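Local atomic coordinates of regulatory protein MarR (Planctomyces limnophilus, PDB entry 3U2R), a protein that probably binds DNA as a transcription factor of the MarR family, through a winged helix-turn-helix domain. Residues Q47-L52 with L82-L86. Numbering follows the deposited sequence.
Sequences QQYNTL and LIDRL
NE2 of Gln48 sits over one face of the Arg85 guanidinium, 3.6 Å above its plane and displaced toward the rim; the amide plane is turned 35° from that of the guanidinium. This meeting belongs to the winged helix-turn-helix domain of a MarR protein, in which helix 46-58 packs against helix 78-88, the recognition helix by analogy with relatives; the short segments cross at -70°. It illustrates how a buried glutamine can be accommodated between two helices that otherwise meet largely through leucines. Gln48 runs extended and slides past the side chains of Leu82 and Leu86, which run in the opposite direction; its CG lies 3.7 Å from Leu82 CG. Its NE2 gives a weak but nearly straight hydrogen bond (3.3 Å, 166°) to Leu82 O. The same carbonyl also accepts a weak helical bond from Leu86 N. At the other end of the amide, OE1 accepts from the backbone N of Ser45, so both polar atoms are engaged and the rotation of the amide is probably fixed. A leucine in place of Gln48 would probably leave Ser45 N without this acceptor and Leu82 O without its inter-helix donor. Deeper in, Leu52 CD2 meets Leu86 CD1 at 3.9 Å, and Val92, on strand 92-97 of the wing, touches both leucines. Leu82, with CG anti to the backbone N, sets its two methyls against Gln47 and Thr51 of helix 46-58: the Leu82 and Gln47 side chains cross at about a right angle, Leu82 CD1 lying 3.3 Å from Gln47 OE1, while Leu82 CD2 lies 3.6 Å from Thr51 OG1. That hydroxyl bonds back to Gln47 O at 2.8 Å, and Thr51 N reaches the same oxygen from the opposite face of the carbonyl plane.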
loop_
_atom_site.group_PDB
_atom_site.type_symbol
_atom_site.label_atom_id
_atom_site.label_comp_id
_atom_site.label_asym_id
_atom_site.label_seq_id
_atom_site.Cartn_x
_atom_site.Cartn_y
_atom_site.Cartn_z
ATOM N N GLN A 47 11.235 -0.673 -25.900
ATOM C CA GLN A 47 12.323 -1.449 -26.504
ATOM C C GLN A 47 13.343 -0.494 -27.129
ATOM O O GLN A 47 14.534 -0.783 -27.081
ATOM C CB GLN A 47 11.815 -2.484 -27.530
ATOM C CG GLN A 47 12.812 -3.595 -27.757
ATOM C CD GLN A 47 12.276 -4.734 -28.618
ATOM O OE1 GLN A 47 11.601 -4.525 -29.642
ATOM N NE2 GLN A 47 12.608 -5.975 -28.253
ATOM N N GLN A 48 12.876 0.656 -27.654
ATOM C CA GLN A 48 13.784 1.697 -28.182
ATOM C C GLN A 48 14.538 2.371 -27.041
ATOM O O GLN A 48 15.732 2.547 -27.143
ATOM C CB GLN A 48 13.056 2.722 -29.014
ATOM C CG GLN A 48 12.694 2.208 -30.397
ATOM C CD GLN A 48 11.858 3.211 -31.145
ATOM O OE1 GLN A 48 10.901 3.742 -30.632
ATOM N NE2 GLN A 48 12.120 3.429 -32.397
ATOM N N TYR A 49 13.870 2.640 -25.910
ATOM C CA TYR A 49 14.537 3.205 -24.732
ATOM C C TYR A 49 15.616 2.223 -24.241
ATOM O O TYR A 49 16.732 2.642 -23.909
ATOM C CB TYR A 49 13.478 3.485 -23.641
ATOM C CG TYR A 49 14.057 3.949 -22.312
ATOM C CD1 TYR A 49 14.443 5.262 -22.124
ATOM C CD2 TYR A 49 14.204 3.073 -21.254
ATOM C CE1 TYR A 49 15.042 5.681 -20.938
ATOM C CE2 TYR A 49 14.739 3.494 -20.036
ATOM C CZ TYR A 49 15.124 4.818 -19.872
ATOM O OH TYR A 49 15.687 5.295 -18.714
ATOM N N ASN A 50 15.256 0.905 -24.191
ATOM C CA ASN A 50 16.136 -0.176 -23.742
ATOM C C ASN A 50 17.359 -0.301 -24.673
ATOM O O ASN A 50 18.464 -0.397 -24.194
ATOM C CB ASN A 50 15.391 -1.482 -23.662
ATOM C CG ASN A 50 14.437 -1.559 -22.506
ATOM O OD1 ASN A 50 14.462 -0.762 -21.580
ATOM N ND2 ASN A 50 13.700 -2.619 -22.455
ATOM N N THR A 51 17.180 -0.111 -25.960
ATOM C CA THR A 51 18.307 -0.056 -26.923
ATOM C C THR A 51 19.183 1.171 -26.653
ATOM O O THR A 51 20.404 1.065 -26.515
ATOM C CB THR A 51 17.754 -0.041 -28.343
ATOM O OG1 THR A 51 16.934 -1.200 -28.542
ATOM C CG2 THR A 51 18.828 -0.005 -29.372
ATOM N N LEU A 52 18.575 2.344 -26.525
ATOM C CA LEU A 52 19.382 3.512 -26.260
ATOM C C LEU A 52 20.161 3.368 -24.952
ATOM O O LEU A 52 21.323 3.701 -24.943
ATOM C CB LEU A 52 18.513 4.776 -26.227
ATOM C CG LEU A 52 17.813 5.188 -27.559
ATOM C CD1 LEU A 52 16.792 6.315 -27.341
ATOM C CD2 LEU A 52 18.823 5.701 -28.617
ATOM N N LEU A 82 13.231 -0.989 -35.732
ATOM C CA LEU A 82 13.343 -0.266 -34.466
ATOM C C LEU A 82 14.567 0.696 -34.520
ATOM O O LEU A 82 14.417 1.880 -34.269
ATOM C CB LEU A 82 13.486 -1.338 -33.387
ATOM C CG LEU A 82 13.755 -0.989 -31.969
ATOM C CD1 LEU A 82 13.326 -2.147 -31.069
ATOM C CD2 LEU A 82 15.234 -0.738 -31.706
ATOM N N ILE A 83 15.738 0.182 -34.912
ATOM C CA ILE A 83 16.969 0.952 -34.979
ATOM C C ILE A 83 16.890 1.942 -36.149
ATOM O O ILE A 83 17.419 3.036 -36.003
ATOM C CB ILE A 83 18.225 0.006 -35.056
ATOM C CG1 ILE A 83 18.492 -0.609 -33.674
ATOM C CG2 ILE A 83 19.536 0.737 -35.518
ATOM C CD1 ILE A 83 19.447 -1.740 -33.702
ATOM N N ASP A 84 16.258 1.564 -37.295
ATOM C CA ASP A 84 16.047 2.437 -38.455
ATOM C C ASP A 84 15.390 3.733 -38.004
ATOM O O ASP A 84 15.791 4.794 -38.443
ATOM C CB ASP A 84 15.102 1.785 -39.526
ATOM C CG ASP A 84 15.608 0.659 -40.413
ATOM O OD1 ASP A 84 16.832 0.353 -40.360
ATOM O OD2 ASP A 84 14.776 0.099 -41.208
ATOM N N ARG A 85 14.336 3.633 -37.169
ATOM C CA ARG A 85 13.638 4.809 -36.641
ATOM C C ARG A 85 14.586 5.652 -35.820
ATOM O O ARG A 85 14.621 6.872 -35.991
ATOM C CB ARG A 85 12.424 4.402 -35.780
ATOM C CG ARG A 85 11.253 3.878 -36.615
ATOM C CD ARG A 85 10.059 3.527 -35.743
ATOM N NE ARG A 85 10.131 2.159 -35.223
ATOM C CZ ARG A 85 9.362 1.669 -34.250
ATOM N NH1 ARG A 85 8.447 2.438 -33.658
ATOM N NH2 ARG A 85 9.513 0.412 -33.848
ATOM N N LEU A 86 15.380 5.004 -34.944
ATOM C CA LEU A 86 16.385 5.722 -34.135
ATOM C C LEU A 86 17.464 6.380 -35.010
ATOM O O LEU A 86 17.869 7.497 -34.716
ATOM C CB LEU A 86 17.062 4.807 -33.107
ATOM C CG LEU A 86 16.142 4.175 -32.083
ATOM C CD1 LEU A 86 16.964 3.327 -31.149
ATOM C CD2 LEU A 86 15.320 5.278 -31.360
#